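Local coordinates for protein EvdO1 (Micromonospora carbonacea, PDB 4XBZ) that probably acts as a phytanoyl-CoA dioxygenase-like oxygenase in orthosomycin biosynthesis, performing an oxidative cyclization at a metal held in a double-stranded beta helix, at residues E90-T95 with V106-V111; R116-L121 with I257-R262; L280-L285 with R313-R318. All coordinates share one frame; numbering follows the deposited sequence.

Contact 1 of 3, residues E90-T95 with V106-V111; sequences EDTVWT and VRIEYV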
loop_
_atom_site.group_PDB
_atom_site.type_symbol
_atom_site.label_atom_id
_atom_site.label_comp_id
_atom_site.label_asym_id
_atom_site.label_seq_id
_atom_site.Cartn_x
_atom_site.Cartn_y
_atom_site.Cartn_z
ATOM N N GLU A 90 6.522 -10.304 33.700
ATOM C CA GLU A 90 5.581 -9.291 33.275
ATOM C C GLU A 90 6.133 -8.578 32.037
ATOM O O GLU A 90 7.210 -7.982 32.092
ATOM C CB GLU A 90 5.313 -8.299 34.415
ATOM C CG GLU A 90 4.246 -7.250 34.127
ATOM C CD GLU A 90 2.888 -7.584 34.754
ATOM O OE1 GLU A 90 2.830 -7.848 35.989
ATOM O OE2 GLU A 90 1.882 -7.575 34.003
ATOM N N ASP A 91 5.398 -8.662 30.927
ATOM C CA ASP A 91 5.782 -8.011 29.673
ATOM C C ASP A 91 7.146 -8.489 29.158
ATOM O O ASP A 91 7.819 -7.777 28.407
ATOM C CB ASP A 91 5.802 -6.480 29.838
ATOM C CG ASP A 91 4.410 -5.884 29.995
ATOM O OD1 ASP A 91 3.433 -6.659 29.945
ATOM O OD2 ASP A 91 4.292 -4.640 30.141
ATOM N N THR A 92 7.554 -9.687 29.549
ATOM C CA THR A 92 8.895 -10.152 29.207
ATOM C C THR A 92 8.895 -11.630 28.862
ATOM O O THR A 92 8.447 -12.455 29.650
ATOM C CB THR A 92 9.898 -9.883 30.357
ATOM O OG1 THR A 92 9.846 -8.498 30.719
ATOM C CG2 THR A 92 11.309 -10.207 29.924
ATOM N N VAL A 93 9.382 -11.950 27.666
ATOM C CA VAL A 93 9.536 -13.336 27.226
ATOM C C VAL A 93 10.875 -13.876 27.702
ATOM O O VAL A 93 11.910 -13.264 27.457
ATOM C CB VAL A 93 9.456 -13.475 25.679
ATOM C CG1 VAL A 93 9.633 -14.923 25.263
ATOM C CG2 VAL A 93 8.132 -12.925 25.145
ATOM N N TRP A 94 10.845 -15.023 28.376
ATOM C CA TRP A 94 12.038 -15.639 28.962
ATOM C C TRP A 94 12.292 -17.013 28.352
ATOM O O TRP A 94 11.356 -17.750 28.081
ATOM C CB TRP A 94 11.889 -15.776 30.491
ATOM C CG TRP A 94 12.106 -14.502 31.256
ATOM C CD1 TRP A 94 11.227 -13.475 31.398
ATOM C CD2 TRP A 94 13.280 -14.127 31.988
ATOM N NE1 TRP A 94 11.777 -12.481 32.166
ATOM C CE2 TRP A 94 13.038 -12.856 32.541
ATOM C CE3 TRP A 94 14.512 -14.747 32.231
ATOM C CZ2 TRP A 94 13.973 -12.189 33.321
ATOM C CZ3 TRP A 94 15.438 -14.087 33.001
ATOM C CH2 TRP A 94 15.168 -12.815 33.536
ATOM N N THR A 95 13.559 -17.361 28.162
ATOM C CA THR A 95 13.930 -18.652 27.579
ATOM C C THR A 95 13.413 -19.809 28.427
ATOM O O THR A 95 12.911 -20.803 27.903
ATOM C CB THR A 95 15.466 -18.789 27.419
ATOM O OG1 THR A 95 16.114 -18.384 28.634
ATOM C CG2 THR A 95 15.953 -17.916 26.298
ATOM N N VAL A 106 14.379 -12.522 26.292
ATOM C CA VAL A 106 14.662 -12.365 24.869
ATOM C C VAL A 106 13.789 -11.283 24.227
ATOM O O VAL A 106 14.068 -10.843 23.101
ATOM C CB VAL A 106 14.468 -13.699 24.098
ATOM C CG1 VAL A 106 15.589 -14.688 24.443
ATOM C CG2 VAL A 106 13.114 -14.302 24.403
ATOM N N ARG A 107 12.743 -10.860 24.938
ATOM C CA ARG A 107 11.848 -9.837 24.414
ATOM C C ARG A 107 11.132 -9.087 25.521
ATOM O O ARG A 107 10.609 -9.683 26.466
ATOM C CB ARG A 107 10.829 -10.467 23.454
ATOM C CG ARG A 107 9.871 -9.500 22.759
ATOM C CD ARG A 107 8.907 -10.280 21.860
ATOM N NE ARG A 107 7.730 -9.504 21.455
ATOM C CZ ARG A 107 7.323 -9.330 20.191
ATOM N NH1 ARG A 107 8.013 -9.862 19.183
ATOM N NH2 ARG A 107 6.234 -8.607 19.928
ATOM N N ILE A 108 11.107 -7.768 25.388
ATOM C CA ILE A 108 10.352 -6.903 26.292
ATOM C C ILE A 108 9.197 -6.221 25.519
ATOM O O ILE A 108 9.423 -5.609 24.483
ATOM C CB ILE A 108 11.288 -5.852 26.954
ATOM C CG1 ILE A 108 12.330 -6.555 27.822
ATOM C CG2 ILE A 108 10.513 -4.858 27.792
ATOM C CD1 ILE A 108 13.547 -5.732 28.097
ATOM N N GLU A 109 7.964 -6.343 26.018
ATOM C CA GLU A 109 6.804 -5.716 25.362
ATOM C C GLU A 109 6.482 -4.342 25.920
ATOM O O GLU A 109 6.715 -4.067 27.107
ATOM C CB GLU A 109 5.550 -6.582 25.490
ATOM C CG GLU A 109 5.658 -7.969 24.883
ATOM C CD GLU A 109 5.383 -8.018 23.394
ATOM O OE1 GLU A 109 4.953 -7.006 22.794
ATOM O OE2 GLU A 109 5.601 -9.105 22.826
ATOM N N TYR A 110 5.906 -3.508 25.055
ATOM C CA TYR A 110 5.418 -2.172 25.404
ATOM C C TYR A 110 6.585 -1.294 25.833
ATOM O O TYR A 110 6.529 -0.600 26.852
ATOM C CB TYR A 110 4.334 -2.249 26.491
ATOM C CG TYR A 110 3.305 -3.306 26.189
ATOM C CD1 TYR A 110 2.475 -3.186 25.074
ATOM C CD2 TYR A 110 3.183 -4.440 26.984
ATOM C CE1 TYR A 110 1.538 -4.165 24.764
ATOM C CE2 TYR A 110 2.248 -5.429 26.690
ATOM C CZ TYR A 110 1.427 -5.285 25.569
ATOM O OH TYR A 110 0.493 -6.249 25.252
ATOM N N VAL A 111 7.644 -1.333 25.027
ATOM C CA VAL A 111 8.850 -0.561 25.287
ATOM C C VAL A 111 8.601 0.911 25.010
ATOM O O VAL A 111 9.358 1.763 25.463
ATOM C CB VAL A 111 10.030 -1.047 24.429
ATOM C CG1 VAL A 111 10.350 -2.508 24.739
ATOM C CG2 VAL A 111 9.699 -0.881 22.963
#

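Contact 2 of 3, residues R116-L121 with I257-R262; sequences RPIAML and IYFEYR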
loop_
_atom_site.group_PDB
_atom_site.type_symbol
_atom_site.label_atom_id
_atom_site.label_comp_id
_atom_site.label_asym_id
_atom_site.label_seq_id
_atom_site.Cartn_x
_atom_site.Cartn_y
_atom_site.Cartn_z
ATOM N N ARG A 116 10.962 6.754 27.410
ATOM C CA ARG A 116 10.627 7.966 26.681
ATOM C C ARG A 116 11.364 8.117 25.334
ATOM O O ARG A 116 10.767 8.583 24.352
ATOM C CB ARG A 116 10.883 9.192 27.577
ATOM C CG ARG A 116 10.323 10.503 27.017
ATOM C CD ARG A 116 10.544 11.706 27.939
ATOM N NE ARG A 116 10.394 12.954 27.195
ATOM C CZ ARG A 116 9.238 13.582 27.016
ATOM N NH1 ARG A 116 8.134 13.080 27.546
ATOM N NH2 ARG A 116 9.181 14.710 26.309
ATOM N N PRO A 117 12.657 7.728 25.264
ATOM C CA PRO A 117 13.270 7.868 23.938
ATOM C C PRO A 117 12.636 6.966 22.878
ATOM O O PRO A 117 12.681 7.287 21.686
ATOM C CB PRO A 117 14.728 7.469 24.182
ATOM C CG PRO A 117 14.950 7.765 25.620
ATOM C CD PRO A 117 13.662 7.398 26.293
ATOM N N ILE A 118 12.056 5.852 23.306
ATOM C CA ILE A 118 11.445 4.916 22.370
ATOM C C ILE A 118 10.023 5.369 21.938
ATOM O O ILE A 118 9.639 5.204 20.771
ATOM C CB ILE A 118 11.430 3.499 22.977
ATOM C CG1 ILE A 118 12.880 3.028 23.205
ATOM C CG2 ILE A 118 10.693 2.530 22.078
ATOM C CD1 ILE A 118 12.994 1.594 23.704
ATOM N N ALA A 119 9.271 5.978 22.856
ATOM C CA ALA A 119 7.995 6.599 22.504
ATOM C C ALA A 119 8.178 7.678 21.431
ATOM O O ALA A 119 7.438 7.733 20.451
ATOM C CB ALA A 119 7.331 7.189 23.738
ATOM N N MET A 120 9.183 8.526 21.609
ATOM C CA MET A 120 9.497 9.546 20.617
ATOM C C MET A 120 9.950 8.919 19.290
ATOM O O MET A 120 9.660 9.443 18.205
ATOM C CB MET A 120 10.567 10.503 21.160
ATOM C CG MET A 120 10.108 11.302 22.405
ATOM S SD MET A 120 11.028 12.831 22.747
ATOM C CE MET A 120 12.680 12.192 23.054
ATOM N N LEU A 121 10.661 7.796 19.381
ATOM C CA LEU A 121 11.036 7.035 18.192
ATOM C C LEU A 121 9.760 6.599 17.469
ATOM O O LEU A 121 9.703 6.581 16.239
ATOM C CB LEU A 121 11.902 5.819 18.561
ATOM C CG LEU A 121 12.282 4.832 17.437
ATOM C CD1 LEU A 121 13.055 5.521 16.314
ATOM C CD2 LEU A 121 13.085 3.651 17.996
ATOM N N ILE A 257 14.364 -3.125 17.865
ATOM C CA ILE A 257 13.075 -2.589 18.284
ATOM C C ILE A 257 12.064 -2.743 17.148
ATOM O O ILE A 257 12.293 -2.223 16.053
ATOM C CB ILE A 257 13.188 -1.103 18.683
ATOM C CG1 ILE A 257 13.851 -0.965 20.047
ATOM C CG2 ILE A 257 11.823 -0.435 18.731
ATOM C CD1 ILE A 257 14.138 0.470 20.419
ATOM N N TYR A 258 10.974 -3.473 17.410
ATOM C CA TYR A 258 9.943 -3.762 16.404
ATOM C C TYR A 258 8.662 -2.999 16.677
ATOM O O TYR A 258 8.044 -3.153 17.736
ATOM C CB TYR A 258 9.599 -5.264 16.338
ATOM C CG TYR A 258 10.660 -6.126 15.687
ATOM C CD1 TYR A 258 10.766 -6.214 14.297
ATOM C CD2 TYR A 258 11.562 -6.854 16.462
ATOM C CE1 TYR A 258 11.741 -7.004 13.693
ATOM C CE2 TYR A 258 12.547 -7.637 15.867
ATOM C CZ TYR A 258 12.635 -7.711 14.478
ATOM O OH TYR A 258 13.618 -8.499 13.892
ATOM N N PHE A 259 8.270 -2.198 15.694
ATOM C CA PHE A 259 6.941 -1.594 15.608
ATOM C C PHE A 259 6.111 -2.251 14.499
ATOM O O PHE A 259 6.494 -2.144 13.335
ATOM C CB PHE A 259 7.048 -0.103 15.294
ATOM C CG PHE A 259 7.785 0.704 16.313
ATOM C CD1 PHE A 259 7.905 0.274 17.632
ATOM C CD2 PHE A 259 8.324 1.935 15.959
ATOM C CE1 PHE A 259 8.578 1.051 18.560
ATOM C CE2 PHE A 259 8.999 2.712 16.877
ATOM C CZ PHE A 259 9.128 2.277 18.178
ATOM N N GLU A 260 4.995 -2.909 14.825
ATOM C CA GLU A 260 4.033 -3.303 13.778
ATOM C C GLU A 260 2.973 -2.229 13.521
ATOM O O GLU A 260 2.579 -1.487 14.420
ATOM C CB GLU A 260 3.311 -4.613 14.097
ATOM C CG GLU A 260 2.546 -5.168 12.872
ATOM C CD GLU A 260 1.450 -6.190 13.222
ATOM O OE1 GLU A 260 0.351 -5.789 13.694
ATOM O OE2 GLU A 260 1.679 -7.397 13.004
ATOM N N TYR A 261 2.535 -2.151 12.270
ATOM C CA TYR A 261 1.472 -1.252 11.860
ATOM C C TYR A 261 0.443 -2.034 11.064
ATOM O O TYR A 261 0.804 -2.988 10.384
ATOM C CB TYR A 261 2.030 -0.105 11.025
ATOM C CG TYR A 261 3.063 0.728 11.744
ATOM C CD1 TYR A 261 4.409 0.399 11.682
ATOM C CD2 TYR A 261 2.687 1.839 12.502
ATOM C CE1 TYR A 261 5.366 1.155 12.330
ATOM C CE2 TYR A 261 3.634 2.602 13.165
ATOM C CZ TYR A 261 4.975 2.253 13.076
ATOM O OH TYR A 261 5.925 2.999 13.731
ATOM N N ARG A 262 -0.829 -1.652 11.182
ATOM C CA ARG A 262 -1.903 -2.178 10.337
ATOM C C ARG A 262 -2.852 -1.047 9.924
ATOM O O ARG A 262 -2.881 0.008 10.559
ATOM C CB ARG A 262 -2.697 -3.266 11.064
ATOM C CG ARG A 262 -1.891 -4.456 11.488
ATOM C CD ARG A 262 -2.744 -5.546 12.154
ATOM N NE ARG A 262 -1.892 -6.607 12.688
ATOM C CZ ARG A 262 -2.051 -7.911 12.465
ATOM N NH1 ARG A 262 -3.064 -8.360 11.724
ATOM N NH2 ARG A 262 -1.190 -8.773 13.000
#

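Contact 3 of 3, residues L280-L285 with R313-R318; sequences LKQQVL and RHWVDR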
loop_
_atom_site.group_PDB
_atom_site.type_symbol
_atom_site.label_atom_id
_atom_site.label_comp_id
_atom_site.label_asym_id
_atom_site.label_seq_id
_atom_site.Cartn_x
_atom_site.Cartn_y
_atom_site.Cartn_z
ATOM N N LEU A 280 -7.604 4.072 20.809
ATOM C CA LEU A 280 -6.584 4.194 21.844
ATOM C C LEU A 280 -5.183 4.267 21.224
ATOM O O LEU A 280 -4.352 5.092 21.634
ATOM C CB LEU A 280 -6.690 3.033 22.842
ATOM C CG LEU A 280 -8.062 2.979 23.536
ATOM C CD1 LEU A 280 -8.287 1.684 24.320
ATOM C CD2 LEU A 280 -8.259 4.192 24.425
ATOM N N LYS A 281 -4.922 3.428 20.222
ATOM C CA LYS A 281 -3.610 3.448 19.592
ATOM C C LYS A 281 -3.411 4.706 18.757
ATOM O O LYS A 281 -2.287 5.198 18.641
ATOM C CB LYS A 281 -3.386 2.190 18.750
ATOM C CG LYS A 281 -3.431 0.916 19.566
ATOM C CD LYS A 281 -2.660 1.054 20.903
ATOM C CE LYS A 281 -1.148 1.314 20.705
ATOM N NZ LYS A 281 -0.349 0.068 20.444
ATOM N N GLN A 282 -4.495 5.246 18.202
ATOM C CA GLN A 282 -4.419 6.540 17.535
ATOM C C GLN A 282 -3.970 7.613 18.525
ATOM O O GLN A 282 -3.179 8.497 18.186
ATOM C CB GLN A 282 -5.770 6.919 16.909
ATOM C CG GLN A 282 -6.086 6.161 15.623
ATOM C CD GLN A 282 -7.485 6.440 15.095
ATOM O OE1 GLN A 282 -8.445 6.541 15.858
ATOM N NE2 GLN A 282 -7.606 6.552 13.789
ATOM N N GLN A 283 -4.489 7.526 19.745
ATOM C CA GLN A 283 -4.111 8.445 20.812
ATOM C C GLN A 283 -2.636 8.256 21.182
ATOM O O GLN A 283 -1.920 9.235 21.419
ATOM C CB GLN A 283 -4.984 8.246 22.056
ATOM C CG GLN A 283 -6.446 8.712 21.962
ATOM C CD GLN A 283 -7.044 8.902 23.352
ATOM O OE1 GLN A 283 -6.571 9.735 24.125
ATOM N NE2 GLN A 283 -8.049 8.105 23.690
ATOM N N VAL A 284 -2.198 6.999 21.241
ATOM C CA VAL A 284 -0.779 6.687 21.424
ATOM C C VAL A 284 0.064 7.357 20.313
ATOM O O VAL A 284 1.046 8.053 20.602
ATOM C CB VAL A 284 -0.523 5.161 21.413
ATOM C CG1 VAL A 284 0.977 4.861 21.434
ATOM C CG2 VAL A 284 -1.236 4.491 22.561
ATOM N N LEU A 285 -0.346 7.178 19.056
ATOM C CA LEU A 285 0.391 7.745 17.923
ATOM C C LEU A 285 0.498 9.267 18.026
ATOM O O LEU A 285 1.577 9.853 17.836
ATOM C CB LEU A 285 -0.272 7.366 16.597
ATOM C CG LEU A 285 0.518 7.757 15.344
ATOM C CD1 LEU A 285 1.848 7.051 15.346
ATOM C CD2 LEU A 285 -0.235 7.441 14.046
ATOM N N ARG A 313 -11.468 8.364 12.488
ATOM C CA ARG A 313 -10.875 9.058 13.618
ATOM C C ARG A 313 -11.682 8.676 14.847
ATOM O O ARG A 313 -12.902 8.831 14.879
ATOM C CB ARG A 313 -10.847 10.560 13.387
ATOM C CG ARG A 313 -10.039 10.899 12.160
ATOM C CD ARG A 313 -10.298 12.298 11.660
ATOM N NE ARG A 313 -9.494 12.569 10.471
ATOM C CZ ARG A 313 -8.592 13.541 10.375
ATOM N NH1 ARG A 313 -8.388 14.371 11.394
ATOM N NH2 ARG A 313 -7.903 13.692 9.250
ATOM N N HIS A 314 -10.999 8.122 15.839
ATOM C CA HIS A 314 -11.648 7.572 17.016
ATOM C C HIS A 314 -10.932 8.010 18.284
ATOM O O HIS A 314 -11.254 7.565 19.383
ATOM C CB HIS A 314 -11.685 6.049 16.933
ATOM C CG HIS A 314 -12.560 5.526 15.839
ATOM N ND1 HIS A 314 -13.912 5.789 15.781
ATOM C CD2 HIS A 314 -12.280 4.752 14.764
ATOM C CE1 HIS A 314 -14.425 5.207 14.711
ATOM N NE2 HIS A 314 -13.456 4.568 14.080
ATOM N N TRP A 315 -9.973 8.910 18.128
ATOM C CA TRP A 315 -9.121 9.302 19.236
ATOM C C TRP A 315 -9.769 10.336 20.140
ATOM O O TRP A 315 -9.094 10.994 20.927
ATOM C CB TRP A 315 -7.795 9.837 18.718
ATOM C CG TRP A 315 -7.881 11.106 17.899
ATOM C CD1 TRP A 315 -8.147 12.367 18.358
ATOM C CD2 TRP A 315 -7.639 11.237 16.492
ATOM N NE1 TRP A 315 -8.104 13.264 17.324
ATOM C CE2 TRP A 315 -7.791 12.598 16.167
ATOM C CE3 TRP A 315 -7.308 10.335 15.477
ATOM C CZ2 TRP A 315 -7.627 13.078 14.869
ATOM C CZ3 TRP A 315 -7.145 10.811 14.199
ATOM C CH2 TRP A 315 -7.307 12.171 13.902
ATOM N N VAL A 316 -11.078 10.488 20.018
ATOM C CA VAL A 316 -11.821 11.306 20.959
ATOM C C VAL A 316 -12.909 10.454 21.608
ATOM O O VAL A 316 -13.606 10.913 22.507
ATOM C CB VAL A 316 -12.441 12.548 20.273
ATOM C CG1 VAL A 316 -11.363 13.337 19.523
ATOM C CG2 VAL A 316 -13.573 12.136 19.334
ATOM N N ASP A 317 -13.037 9.210 21.147
ATOM C CA ASP A 317 -14.077 8.283 21.619
ATOM C C ASP A 317 -13.930 7.908 23.083
ATOM O O ASP A 317 -14.896 7.507 23.733
ATOM C CB ASP A 317 -14.072 6.994 20.801
ATOM C CG ASP A 317 -14.613 7.182 19.405
ATOM O OD1 ASP A 317 -14.702 8.345 18.945
ATOM O OD2 ASP A 317 -14.940 6.155 18.768
ATOM N N ARG A 318 -12.706 8.000 23.583
ATOM C CA ARG A 318 -12.414 7.648 24.962
ATOM C C ARG A 318 -11.765 8.863 25.616
ATOM O O ARG A 318 -11.257 9.750 24.917
ATOM C CB ARG A 318 -11.500 6.405 25.038
ATOM C CG ARG A 318 -12.221 5.069 25.329
ATOM C CD ARG A 318 -13.375 4.820 24.364
ATOM N NE ARG A 318 -14.107 3.577 24.619
ATOM C CZ ARG A 318 -15.305 3.292 24.098
ATOM N NH1 ARG A 318 -15.919 4.166 23.301
ATOM N NH2 ARG A 318 -15.897 2.137 24.376
HETATM O O HOH W 1 -9.955 6.518 21.942
HETATM O O HOH W 2 -7.239 12.527 22.217
#

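Contact 1 of 3, residues E90-T95 with V106-V111
V93 overlaps two residues of the facing strand at once. Its CG1 lies 3.6 Å from V106 CG2, while its CB stands 4.0 Å from R107 CB. With CG1 anti to the backbone N (chi1 180°), that methyl falls beside the V93 carbonyl, the group that also accepts the V106 N-H. The backbone bonds fix the register. V106 N gives to V93 O at 2.8 Å, and V93 N gives to R107 O in the plane of that carbonyl. E109 N meets D91 O nearly straight, at 172°. T92 and I108 form the non-hydrogen-bonded pair between these links, with side chains on the other face of the sheet from V93 and R107.

D91 extends the contact past the strand end. Its carboxylate comes to the edge of the Y110 ring, OD2 standing 3.4 Å from Y110 CD2, the two planes turned 62° apart. Two cations, K114 and R325, form salt bridges with D91 OD2, which probably offset much of its charge, and the ring edge adds a weaker, probably electrostatic, contact.

R107 leaves V93 behind: its extended chain carries the guanidinium away from strand 92-94, and NE forms a salt bridge with E109 OE2 at 2.6 Å, meeting it from above the carboxylate plane. R107 NH1 hydrogen-bonds a glycerol, probably from the crystallisation liquor, and the side chain comes within about 7 Å of the nickel ion.

Because V106 and R107 both face V93, the pairing is a classic beta bulge, set into an antiparallel hairpin. Strand 92-94 is the outermost strand at its end of the mixed sheet, so the hairpin forms one edge of the larger sheet of the double-stranded beta helix.

Contact 2 of 3, residues R116-L121 with I257-R262
F259, I257 and L121 bury most of the surface here, F259 the most, and I118 adds nearly as much as L121. F259 and I257 leave strand 256-263 on the same side and point at helix 116-121, whose short axis passes 11.0 Å from that of the strand at an angle of 40°. That spacing is bridged mainly by side chains, with the I118 carbonyl oxygen the helix backbone's main share.

The far end of the F259 ring enters beside the last turn of the helix. Its CE2 is 3.9 Å from L121 CG, while CZ comes 3.9 Å from the carbonyl oxygen I118 O; both neighbours approach the ring obliquely. L121 leaves the helix toward the strand, and with CG anti to the backbone N (chi1 175°) that carbon comes against the ring.

I257 works through one methyl. CD1 touches I118 CD1 at 3.7 Å and, tip to tip, L121 CD2 at 4.1 Å, so a single carbon touches both helix side chains. L127 of helix 125-134 and M146 of strand 139-147 pack against F259 and I257 in turn, extending the core.

No hydrogen bond crosses between helix and strand. With all four touching residues buried and aliphatic or aromatic, the contact rests on apolar burial and van der Waals packing, without a directional bond between the segments.

Contact 3 of 3, residues L280-L285 with R313-R318
The W315 indole meets Q282 at its edge: Q282 CD lies near the ring plane, 3.9 Å from CE3, with the amide turned 71° against the indole. R313 CB covers one ring face, offset toward the rim, and R286 makes a cation-pi contact with the same ring. This is a loop folded back onto helix 275-293, the helix that precedes it in the chain, and glutamine side chains do most of the gripping.

Q282 extends beyond CG and spends both ends of its amide on the loop region. OE1 accepts H314 N at 3.0 Å, tilted 22° from the carbonyl plane and bent at the hydrogen (137°). NE2 bonds L312 O and Y306 OH. The amide's rotation is thereby fixed, and its buried polar atoms have partners.

Q283, one residue on, crosses W315 at a slant, CG lying 3.7 Å from W315 CB and 3.6 Å from W315 O. Its NE2 reaches H314 O through one water, while its OE1 takes the backbone N-H of I321 and has a weak link to a second water. That second water also donates to W315 O. At the outer margin, L280 CD2 packs on R318 CB.

Within the loop, D317 N returns to H314 O across a turn, and the same two residues are tied by side chains: H314 ND1 donates a hydrogen bond to D317 OD2 at 3.2 Å, from above the carboxylate plane.

How the contacts relate
Strand 139-147 ties the three contacts together. It lies between strands 105-109 and 256-263 in the mixed sheet, and Q282 of contact 3 packs on its I140. Contacts 1 and 2, with centres 15 Å apart, touch directly where V111 CG2 meets I118 CG2 at 3.7 Å. Contact 3 touches neither; its centre is about 16 Å from that of contact 2 and 25 Å from that of contact 1, yet helix 275-293 also packs on A119. The nickel ion, held by H160, D162 and H244, lies about 7 Å from the R107 side chain and about 13 Å from that of F259, so of these two side chains it is the R107 arm of contact 1 that comes nearer the metal.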